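Local structure of putative short-chain dehydrogenase/reductase (Burkholderia xenovorans, 5JY1) at residues A[194-199]-A[229-234]; A[20-25]-A[29-34]; A[104-109]-A[113-118]. The protein binds NAD and is probably an oxidoreductase of the short-chain dehydrogenase/reductase family, perhaps reducing 3-oxoacyl groups on acyl carrier protein. All coordinates share one frame; numbering follows the deposited sequence.

Overall arrangement
All three contacts belong to one Rossmann-type fold, a parallel sheet flanked by helices. Along the chain contact 2 comes first, at strand 16-20 and helix 25-36; contact 3 follows, after strand 94-97; contact 1 is last, joining the end of strand 187-194 to helix 227-239. Contacts 1 and 2 have centres about 10 Å apart and touch where Gly232 CA packs on Ser33 OG at 3.4 Å, so the two helices lie against each other, while loops 20-25 and 194-199 line one bound NAD, the first at the adenine ribose and pyrophosphate, the second at the nicotinamide and pyrophosphate. Contact 3, its centre about 26 to 27 Å from theirs, lies at the surface, where another subunit meets the chain.

Contact 1 of 3, residues A[194-199]-A[229-234]; sequences PTAMGA and QDIGPA. With NAD (nicotinamide-adenine-dinucleotide), chain E.
The chain leaving strand 187-194 passes helix 227-239 most closely where Pro194 CA and Ile231 CA lie 6.8 Å apart, and no backbone hydrogen bond joins the two. Ile231 alone carries the helix side. Its CG1 stands beside the backbone N, anti to the carbonyl carbon (chi1 -46°), and the second torsion (-56°) bends the chain so that CD1 lies against Pro194 CB at 3.8 Å. The other branch, CG2, also meets Pro194, while CG1 rests 3.8 Å from Ala196 CB. A branched isoleucine suits this place because it can touch both a rigid proline ring and a small methyl. CD1 also lies 3.5 Å from Thr195 O, a buried carbonyl with no partner in the model. Ile26 and Phe149 continue the apolar layer around Pro194 and Ile231.

The ring of Pro194 sits between Ile231 and the cofactor, with CG and CD against the nicotinamide. Ala196 N donates to NAD O7N at 3.0 Å (158°), and NAD N7N returns a weak bond to Ala196 O; together they favour a single rotation of the amide. Pro194 O sits over one face of the nicotinamide, 2.9 Å from NAD C4N, where its partial negative charge would probably favour an oxidised, positively charged ring. Gly198 is the N-cap of helix 199-207, where a side chain would collide with NAD O1N, and Ala199 N donates to the phosphate oxygen NAD O2A at 3.2 Å. A loop after the sixth strand that grips the carboxamide through its backbone is characteristic of the nicotinamide pocket of short-chain dehydrogenases.

Contact 2 of 3, residues A[20-25]-A[29-34]; sequences TGAGGG and GVARSF. With NAD (nicotinamide-adenine-dinucleotide), chain E.
Ala22 and Ala31 meet methyl to methyl, CB to CB at 4.1 Å, and Gly29 N donates to Gly25 O at 3.2 Å (N-H...O 158°). The methyls are small enough to let the loop lie close to the helix. The bond is an i-to-i+4 link from the last glycine of the loop segment to the helix.

On the cofactor side Gly25 CA comes within 3.3 Å of NAD O2N and Gly21 O within 3.4 Å of NAD C4B. Neither position could take a side chain: a CB on Gly25 would run into O2N, one on Gly21 into the ribose oxygen O4B, and both have positive phi. Between them a type I turn runs from Gly21 to Gly24. This is the glycine-rich TGxxxGxG motif of the short-chain dehydrogenases, in the first beta-alpha-beta unit of the Rossmann fold, which brings the start of a helix to the cofactor pyrophosphate.

One shell out, Gly29 O is gripped twice. Ser33 N and, in the conformer described, Ser33 OG at 2.8 Å reach it from opposite faces of its plane; with OG beside the backbone N and anti to the carbonyl carbon (chi1 -57°), the hydroxyl turns back along the helix. Glu45 orders the turn by accepting from Gly23 N through OE1, while its OE2 is hydrogen-bonded to NAD. Ile43 of strand 40-45 backs both alanines, and Thr20 OG1 ties the start of the loop to Asn98 N and Ala99 N. Val30 CG1 lies 3.6 Å above one face of the Phe34 ring, displaced toward its rim, and Phe34 also packs on helix 227-239.

Contact 3 of 3, residues A[104-109]-A[113-118]; sequences PNVLLE and DEMLEQ
The puckered pyrrolidine ring of Pro104, the flattest group in the contact, receives the end of Met115 above one face, toward its CG-CD edge. The thioether methyl CE lies 4.0 Å from both Pro104 CG and Pro104 CD, and SD is likewise 4.0 Å from Pro104 CD. The two side chains cross obliquely, and CE stands above the ring plane but displaced past the CG-CD edge. The contact closes the loop that follows strand 94-97, the fourth along the chain of the Rossmann fold, onto the first turns of helix 113-141.

Met115 can reach the loop because its CG stands beside the backbone N, anti to the carbonyl carbon (chi1 -68°), and its chain is extended from there to the methyl (chi2 171°, chi3 -162°). A long, flexible, unbranched residue suits a gap across which the nearest CA atoms, those of Pro104 and Met115, are 8.2 Å apart. Proline suits the other side, since its ring offers a stiff apolar surface at an exposed place. Met115 also packs on Asp163 of helix 162-182.

The neighbourhood is shared with another subunit, which meets both polar and apolar residues of the two segments. Asp113 forms a salt bridge to Lys75 and hydrogen bonds to Trp128 and Trp129 of that neighbouring subunit, Glu109 pairs with its Arg184, and Leu116 packs on its Trp128. Helix 113-141 thus serves both the fold of its own chain and the assembly of the tetramer. Within the chain, the bond from CA to CB of Val106 is directed at the helix, and Val106 CG2 lies 4.4 Å from Met115 SD, a loose apolar contact.

Contact 1 of 3, residues A[194-199]-A[229-234]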
loop_
_atom_site.group_PDB
_atom_site.type_symbol
_atom_site.label_atom_id
_atom_site.label_comp_id
_atom_site.label_asym_id
_atom_site.label_seq_id
_atom_site.Cartn_x
_atom_site.Cartn_y
_atom_site.Cartn_z
ATOM N N PRO A 194 -8.932 13.580 1.048
ATOM C CA PRO A 194 -9.719 14.341 0.075
ATOM C C PRO A 194 -8.892 15.389 -0.647
ATOM O O PRO A 194 -7.834 15.799 -0.159
ATOM C CB PRO A 194 -10.776 15.005 0.963
ATOM C CG PRO A 194 -9.937 15.378 2.211
ATOM C CD PRO A 194 -8.928 14.229 2.373
ATOM N N THR A 195 -9.357 15.839 -1.808
ATOM C CA THR A 195 -8.952 17.135 -2.331
ATOM C C THR A 195 -10.215 17.883 -2.717
ATOM O O THR A 195 -11.163 17.280 -3.229
ATOM C CB THR A 195 -7.992 17.045 -3.531
ATOM O OG1 THR A 195 -8.659 16.469 -4.665
ATOM C CG2 THR A 195 -6.788 16.197 -3.178
ATOM N N ALA A 196 -10.240 19.183 -2.445
ATOM C CA ALA A 196 -11.425 19.970 -2.767
ATOM C C ALA A 196 -11.085 21.453 -2.715
ATOM O O ALA A 196 -10.022 21.859 -2.235
ATOM C CB ALA A 196 -12.587 19.650 -1.822
ATOM N N MET A 197 -12.018 22.262 -3.218
ATOM C CA MET A 197 -11.855 23.714 -3.271
ATOM C C MET A 197 -12.197 24.295 -1.900
ATOM O O MET A 197 -13.312 24.747 -1.633
ATOM C CB MET A 197 -12.718 24.295 -4.386
ATOM C CG MET A 197 -12.279 23.834 -5.781
ATOM S SD MET A 197 -13.362 24.361 -7.132
ATOM C CE MET A 197 -14.799 23.341 -6.816
ATOM N N GLY A 198 -11.209 24.255 -1.005
ATOM C CA GLY A 198 -11.309 24.844 0.314
ATOM C C GLY A 198 -10.516 26.131 0.426
ATOM O O GLY A 198 -10.180 26.776 -0.574
ATOM N N ALA A 199 -10.204 26.512 1.674
ATOM C CA ALA A 199 -9.518 27.783 1.906
ATOM C C ALA A 199 -8.154 27.815 1.226
ATOM O O ALA A 199 -7.775 28.830 0.628
ATOM C CB ALA A 199 -9.376 28.047 3.407
ATOM N N GLN A 229 -20.574 18.401 -2.677
ATOM C CA GLN A 229 -21.049 17.435 -3.666
ATOM C C GLN A 229 -20.079 16.284 -3.881
ATOM O O GLN A 229 -20.508 15.178 -4.223
ATOM C CB GLN A 229 -21.308 18.122 -5.011
ATOM C CG GLN A 229 -22.587 18.933 -5.083
ATOM C CD GLN A 229 -22.862 19.443 -6.485
ATOM O OE1 GLN A 229 -22.883 18.672 -7.448
ATOM N NE2 GLN A 229 -23.059 20.749 -6.611
ATOM N N ASP A 230 -18.777 16.517 -3.702
ATOM C CA ASP A 230 -17.787 15.474 -3.981
ATOM C C ASP A 230 -17.220 14.809 -2.734
ATOM O O ASP A 230 -16.994 13.597 -2.751
ATOM C CB ASP A 230 -16.633 16.044 -4.816
ATOM C CG ASP A 230 -17.060 16.384 -6.233
ATOM O OD1 ASP A 230 -17.642 15.498 -6.893
ATOM O OD2 ASP A 230 -16.848 17.534 -6.673
ATOM N N ILE A 231 -16.970 15.554 -1.655
ATOM C CA ILE A 231 -16.438 14.933 -0.443
ATOM C C ILE A 231 -17.562 14.487 0.482
ATOM O O ILE A 231 -17.493 13.401 1.065
ATOM C CB ILE A 231 -15.465 15.887 0.287
ATOM C CG1 ILE A 231 -14.478 16.537 -0.690
ATOM C CG2 ILE A 231 -14.726 15.140 1.406
ATOM C CD1 ILE A 231 -13.649 15.561 -1.530
ATOM N N GLY A 232 -18.596 15.318 0.612
ATOM C CA GLY A 232 -19.736 15.043 1.462
ATOM C C GLY A 232 -20.269 13.621 1.383
ATOM O O GLY A 232 -20.426 12.948 2.403
ATOM N N PRO A 233 -20.571 13.127 0.176
ATOM C CA PRO A 233 -21.155 11.779 0.090
ATOM C C PRO A 233 -20.204 10.674 0.500
ATOM O O PRO A 233 -20.667 9.625 0.967
ATOM C CB PRO A 233 -21.559 11.667 -1.390
ATOM C CG PRO A 233 -21.741 13.090 -1.828
ATOM C CD PRO A 233 -20.640 13.821 -1.123
ATOM N N ALA A 234 -18.891 10.867 0.347
ATOM C CA ALA A 234 -17.951 9.868 0.849
ATOM C C ALA A 234 -17.965 9.839 2.373
ATOM O O ALA A 234 -17.902 8.768 2.989
ATOM C CB ALA A 234 -16.544 10.161 0.325
HETATM P PA NAD E . -9.982 24.809 5.753
HETATM O O1A NAD E . -8.734 25.587 6.041
HETATM O O2A NAD E . -10.768 25.340 4.563
HETATM O O5B NAD E . -10.974 24.750 7.096
HETATM C C5B NAD E . -10.351 24.502 8.308
HETATM C C4B NAD E . -11.427 24.681 9.455
HETATM O O4B NAD E . -10.888 24.337 10.575
HETATM C C3B NAD E . -11.764 26.208 9.579
HETATM O O3B NAD E . -13.145 26.388 9.644
HETATM C C2B NAD E . -11.081 26.601 10.867
HETATM O O2B NAD E . -11.715 27.834 11.465
HETATM C C1B NAD E . -11.248 25.520 11.605
HETATM N N9A NAD E . -10.303 25.481 12.706
HETATM C C8A NAD E . -9.028 25.875 12.662
HETATM N N7A NAD E . -8.504 25.690 13.857
HETATM C C5A NAD E . -9.455 25.181 14.646
HETATM C C6A NAD E . -9.424 24.815 15.993
HETATM N N6A NAD E . -8.423 24.810 17.051
HETATM N N1A NAD E . -10.510 24.327 16.562
HETATM C C2A NAD E . -11.661 24.185 15.824
HETATM N N3A NAD E . -11.704 24.545 14.519
HETATM C C4A NAD E . -10.569 25.046 13.935
HETATM O O3 NAD E . -9.544 23.238 5.497
HETATM P PN NAD E . -9.969 22.243 4.276
HETATM O O1N NAD E . -9.178 22.618 3.033
HETATM O O2N NAD E . -11.474 22.269 3.953
HETATM O O5D NAD E . -9.486 20.725 4.732
HETATM C C5D NAD E . -10.245 20.031 5.720
HETATM C C4D NAD E . -9.564 18.661 6.049
HETATM O O4D NAD E . -9.247 18.021 4.925
HETATM C C3D NAD E . -8.240 18.930 6.773
HETATM O O3D NAD E . -7.995 17.986 7.702
HETATM C C2D NAD E . -7.198 18.844 5.632
HETATM O O2D NAD E . -5.874 18.580 6.255
HETATM C C1D NAD E . -7.645 17.854 4.888
HETATM N N1N NAD E . -7.208 17.946 3.504
HETATM C C2N NAD E . -7.796 18.818 2.641
HETATM C C3N NAD E . -7.373 18.907 1.313
HETATM C C7N NAD E . -8.016 19.876 0.348
HETATM O O7N NAD E . -7.770 19.818 -0.847
HETATM N N7N NAD E . -8.906 20.863 0.819
HETATM C C4N NAD E . -6.351 18.104 0.877
HETATM C C5N NAD E . -5.768 17.232 1.727
HETATM C C6N NAD E . -6.202 17.144 3.058
#

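Contact 2 of 3, residues A[20-25]-A[29-34]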
loop_
_atom_site.group_PDB
_atom_site.type_symbol
_atom_site.label_atom_id
_atom_site.label_comp_id
_atom_site.label_asym_id
_atom_site.label_seq_id
_atom_site.Cartn_x
_atom_site.Cartn_y
_atom_site.Cartn_z
ATOM N N THR A 20 -15.564 18.648 13.395
ATOM C CA THR A 20 -14.665 19.719 13.801
ATOM C C THR A 20 -14.279 20.566 12.596
ATOM O O THR A 20 -14.197 20.080 11.467
ATOM C CB THR A 20 -13.403 19.179 14.496
ATOM O OG1 THR A 20 -12.557 18.499 13.562
ATOM C CG2 THR A 20 -13.768 18.236 15.629
ATOM N N GLY A 21 -14.065 21.854 12.845
ATOM C CA GLY A 21 -13.729 22.771 11.770
ATOM C C GLY A 21 -14.809 22.907 10.721
ATOM O O GLY A 21 -14.499 23.143 9.551
ATOM N N ALA A 22 -16.075 22.777 11.111
ATOM C CA ALA A 22 -17.185 22.733 10.168
ATOM C C ALA A 22 -17.670 24.108 9.732
ATOM O O ALA A 22 -18.715 24.191 9.076
ATOM C CB ALA A 22 -18.349 21.949 10.775
ATOM N N GLY A 23 -16.952 25.184 10.073
ATOM C CA GLY A 23 -17.343 26.501 9.604
ATOM C C GLY A 23 -17.007 26.779 8.153
ATOM O O GLY A 23 -17.621 27.662 7.547
ATOM N N GLY A 24 -16.048 26.055 7.580
ATOM C CA GLY A 24 -15.651 26.317 6.214
ATOM C C GLY A 24 -15.141 25.074 5.516
ATOM O O GLY A 24 -15.051 23.995 6.106
ATOM N N GLY A 25 -14.839 25.240 4.226
ATOM C CA GLY A 25 -14.114 24.229 3.470
ATOM C C GLY A 25 -14.806 22.882 3.444
ATOM O O GLY A 25 -16.028 22.774 3.280
ATOM N N GLY A 29 -18.831 21.449 4.008
ATOM C CA GLY A 29 -19.503 20.620 3.023
ATOM C C GLY A 29 -19.992 19.317 3.618
ATOM O O GLY A 29 -21.103 18.866 3.322
ATOM N N VAL A 30 -19.177 18.700 4.478
ATOM C CA VAL A 30 -19.593 17.477 5.160
ATOM C C VAL A 30 -20.776 17.755 6.085
ATOM O O VAL A 30 -21.758 17.003 6.108
ATOM C CB VAL A 30 -18.404 16.860 5.923
ATOM C CG1 VAL A 30 -18.872 15.699 6.788
ATOM C CG2 VAL A 30 -17.324 16.399 4.944
ATOM N N ALA A 31 -20.699 18.836 6.869
ATOM C CA ALA A 31 -21.785 19.150 7.792
ATOM C C ALA A 31 -23.103 19.355 7.055
ATOM O O ALA A 31 -24.146 18.860 7.491
ATOM C CB ALA A 31 -21.435 20.392 8.618
ATOM N N ARG A 32 -23.079 20.096 5.944
ATOM C CA ARG A 32 -24.301 20.314 5.174
ATOM C C ARG A 32 -24.817 19.013 4.566
ATOM O O ARG A 32 -26.033 18.781 4.531
ATOM C CB ARG A 32 -24.054 21.369 4.093
ATOM C CG ARG A 32 -23.987 22.798 4.631
ATOM C CD ARG A 32 -23.372 23.752 3.623
ATOM N NE ARG A 32 -24.096 23.730 2.355
ATOM C CZ ARG A 32 -24.995 24.634 1.983
ATOM N NH1 ARG A 32 -25.282 25.661 2.773
ATOM N NH2 ARG A 32 -25.602 24.517 0.811
ATOM N N SER A 33 -23.909 18.156 4.078
ATOM C CA SER A 33 -24.326 16.858 3.550
ATOM C C SER A 33 -24.980 16.012 4.631
ATOM O O SER A 33 -26.007 15.371 4.388
ATOM C CB SER A 33 -23.129 16.110 2.956
ATOM O OG SER A 33 -22.497 16.878 1.956
ATOM N N PHE A 34 -24.395 15.996 5.833
ATOM C CA PHE A 34 -24.987 15.268 6.953
ATOM C C PHE A 34 -26.366 15.815 7.303
ATOM O O PHE A 34 -27.290 15.051 7.610
ATOM C CB PHE A 34 -24.079 15.362 8.185
ATOM C CG PHE A 34 -22.863 14.475 8.144
ATOM C CD1 PHE A 34 -22.528 13.747 7.013
ATOM C CD2 PHE A 34 -22.053 14.366 9.269
ATOM C CE1 PHE A 34 -21.398 12.927 7.004
ATOM C CE2 PHE A 34 -20.934 13.543 9.267
ATOM C CZ PHE A 34 -20.606 12.831 8.132
HETATM P PA NAD E . -9.982 24.809 5.753
HETATM O O1A NAD E . -8.734 25.587 6.041
HETATM O O2A NAD E . -10.768 25.340 4.563
HETATM O O5B NAD E . -10.974 24.750 7.096
HETATM C C5B NAD E . -10.351 24.502 8.308
HETATM C C4B NAD E . -11.427 24.681 9.455
HETATM O O4B NAD E . -10.888 24.337 10.575
HETATM C C3B NAD E . -11.764 26.208 9.579
HETATM O O3B NAD E . -13.145 26.388 9.644
HETATM C C2B NAD E . -11.081 26.601 10.867
HETATM O O2B NAD E . -11.715 27.834 11.465
HETATM C C1B NAD E . -11.248 25.520 11.605
HETATM N N9A NAD E . -10.303 25.481 12.706
HETATM C C8A NAD E . -9.028 25.875 12.662
HETATM N N7A NAD E . -8.504 25.690 13.857
HETATM C C5A NAD E . -9.455 25.181 14.646
HETATM C C6A NAD E . -9.424 24.815 15.993
HETATM N N6A NAD E . -8.423 24.810 17.051
HETATM N N1A NAD E . -10.510 24.327 16.562
HETATM C C2A NAD E . -11.661 24.185 15.824
HETATM N N3A NAD E . -11.704 24.545 14.519
HETATM C C4A NAD E . -10.569 25.046 13.935
HETATM O O3 NAD E . -9.544 23.238 5.497
HETATM P PN NAD E . -9.969 22.243 4.276
HETATM O O1N NAD E . -9.178 22.618 3.033
HETATM O O2N NAD E . -11.474 22.269 3.953
HETATM O O5D NAD E . -9.486 20.725 4.732
HETATM C C5D NAD E . -10.245 20.031 5.720
HETATM C C4D NAD E . -9.564 18.661 6.049
HETATM O O4D NAD E . -9.247 18.021 4.925
HETATM C C3D NAD E . -8.240 18.930 6.773
HETATM O O3D NAD E . -7.995 17.986 7.702
HETATM C C2D NAD E . -7.198 18.844 5.632
HETATM O O2D NAD E . -5.874 18.580 6.255
HETATM C C1D NAD E . -7.645 17.854 4.888
HETATM N N1N NAD E . -7.208 17.946 3.504
HETATM C C2N NAD E . -7.796 18.818 2.641
HETATM C C3N NAD E . -7.373 18.907 1.313
HETATM C C7N NAD E . -8.016 19.876 0.348
HETATM O O7N NAD E . -7.770 19.818 -0.847
HETATM N N7N NAD E . -8.906 20.863 0.819
HETATM C C4N NAD E . -6.351 18.104 0.877
HETATM C C5N NAD E . -5.768 17.232 1.727
HETATM C C6N NAD E . -6.202 17.144 3.058
#

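Contact 3 of 3, residues A[104-109]-A[113-118]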
loop_
_atom_site.group_PDB
_atom_site.type_symbol
_atom_site.label_atom_id
_atom_site.label_comp_id
_atom_site.label_asym_id
_atom_site.label_seq_id
_atom_site.Cartn_x
_atom_site.Cartn_y
_atom_site.Cartn_z
ATOM N N PRO A 104 3.785 27.613 7.765
ATOM C CA PRO A 104 4.430 28.127 6.551
ATOM C C PRO A 104 4.973 27.015 5.661
ATOM O O PRO A 104 5.528 26.022 6.137
ATOM C CB PRO A 104 5.558 29.005 7.100
ATOM C CG PRO A 104 5.046 29.479 8.401
ATOM C CD PRO A 104 4.276 28.319 8.970
ATOM N N ASN A 105 4.804 27.198 4.352
ATOM C CA ASN A 105 5.309 26.264 3.342
ATOM C C ASN A 105 6.790 26.542 3.140
ATOM O O ASN A 105 7.178 27.410 2.359
ATOM C CB ASN A 105 4.547 26.421 2.033
ATOM C CG ASN A 105 3.070 26.189 2.197
ATOM O OD1 ASN A 105 2.653 25.270 2.906
ATOM N ND2 ASN A 105 2.263 27.024 1.548
ATOM N N VAL A 106 7.632 25.801 3.866
ATOM C CA VAL A 106 9.077 25.995 3.843
ATOM C C VAL A 106 9.737 24.626 3.755
ATOM O O VAL A 106 9.138 23.602 4.082
ATOM C CB VAL A 106 9.602 26.764 5.085
ATOM C CG1 VAL A 106 9.069 28.196 5.098
ATOM C CG2 VAL A 106 9.232 26.034 6.376
ATOM N N LEU A 107 10.993 24.624 3.310
ATOM C CA LEU A 107 11.749 23.381 3.198
ATOM C C LEU A 107 11.861 22.692 4.552
ATOM O O LEU A 107 11.815 23.334 5.605
ATOM C CB LEU A 107 13.145 23.660 2.640
ATOM C CG LEU A 107 13.175 24.268 1.239
ATOM C CD1 LEU A 107 14.565 24.785 0.935
ATOM C CD2 LEU A 107 12.754 23.244 0.195
ATOM N N LEU A 108 12.014 21.364 4.507
ATOM C CA LEU A 108 11.967 20.562 5.727
ATOM C C LEU A 108 13.000 21.023 6.745
ATOM O O LEU A 108 12.702 21.110 7.946
ATOM C CB LEU A 108 12.174 19.086 5.379
ATOM C CG LEU A 108 12.222 18.078 6.533
ATOM C CD1 LEU A 108 10.919 18.078 7.317
ATOM C CD2 LEU A 108 12.549 16.689 5.986
ATOM N N GLU A 109 14.224 21.311 6.295
ATOM C CA GLU A 109 15.255 21.785 7.211
ATOM C C GLU A 109 14.975 23.191 7.731
ATOM O O GLU A 109 15.631 23.619 8.685
ATOM C CB GLU A 109 16.642 21.738 6.550
ATOM C CG GLU A 109 16.855 22.704 5.389
ATOM C CD GLU A 109 16.483 22.106 4.036
ATOM O OE1 GLU A 109 16.976 22.609 3.006
ATOM O OE2 GLU A 109 15.701 21.136 3.997
ATOM N N ASP A 113 10.751 23.410 15.212
ATOM C CA ASP A 113 10.101 22.504 16.159
ATOM C C ASP A 113 8.718 23.017 16.535
ATOM O O ASP A 113 7.785 22.231 16.739
ATOM C CB ASP A 113 10.957 22.338 17.416
ATOM C CG ASP A 113 12.227 21.552 17.166
ATOM O OD1 ASP A 113 12.486 21.148 16.011
ATOM O OD2 ASP A 113 12.987 21.348 18.143
ATOM N N GLU A 114 8.571 24.340 16.636
ATOM C CA GLU A 114 7.280 24.914 16.993
ATOM C C GLU A 114 6.222 24.585 15.945
ATOM O O GLU A 114 5.062 24.321 16.284
ATOM C CB GLU A 114 7.422 26.424 17.174
ATOM C CG GLU A 114 8.184 26.851 18.430
ATOM C CD GLU A 114 9.681 26.535 18.392
ATOM O OE1 GLU A 114 10.286 26.527 17.292
ATOM O OE2 GLU A 114 10.254 26.291 19.478
ATOM N N MET A 115 6.601 24.589 14.662
ATOM C CA MET A 115 5.642 24.228 13.622
ATOM C C MET A 115 5.199 22.775 13.754
ATOM O O MET A 115 4.005 22.475 13.632
ATOM C CB MET A 115 6.231 24.473 12.234
ATOM C CG MET A 115 6.444 25.933 11.903
ATOM S SD MET A 115 7.371 26.137 10.372
ATOM C CE MET A 115 7.923 27.832 10.550
ATOM N N LEU A 116 6.145 21.852 13.991
ATOM C CA LEU A 116 5.764 20.448 14.150
ATOM C C LEU A 116 4.873 20.253 15.372
ATOM O O LEU A 116 3.881 19.518 15.321
ATOM C CB LEU A 116 7.004 19.560 14.253
ATOM C CG LEU A 116 6.702 18.071 14.459
ATOM C CD1 LEU A 116 5.909 17.517 13.279
ATOM C CD2 LEU A 116 7.980 17.254 14.661
ATOM N N GLU A 117 5.199 20.922 16.480
ATOM C CA GLU A 117 4.346 20.820 17.659
ATOM C C GLU A 117 2.930 21.309 17.364
ATOM O O GLU A 117 1.946 20.669 17.756
ATOM C CB GLU A 117 4.964 21.617 18.807
ATOM C CG GLU A 117 4.194 21.513 20.117
ATOM C CD GLU A 117 4.897 22.222 21.264
ATOM O OE1 GLU A 117 5.968 22.826 21.033
ATOM O OE2 GLU A 117 4.374 22.172 22.396
ATOM N N GLN A 118 2.809 22.446 16.673
ATOM C CA GLN A 118 1.491 22.995 16.378
ATOM C C GLN A 118 0.698 22.066 15.468
ATOM O O GLN A 118 -0.508 21.867 15.665
ATOM C CB GLN A 118 1.635 24.372 15.736
ATOM C CG GLN A 118 0.323 25.060 15.433
ATOM C CD GLN A 118 0.516 26.311 14.608
ATOM O OE1 GLN A 118 -0.055 26.449 13.526
ATOM N NE2 GLN A 118 1.333 27.231 15.111
#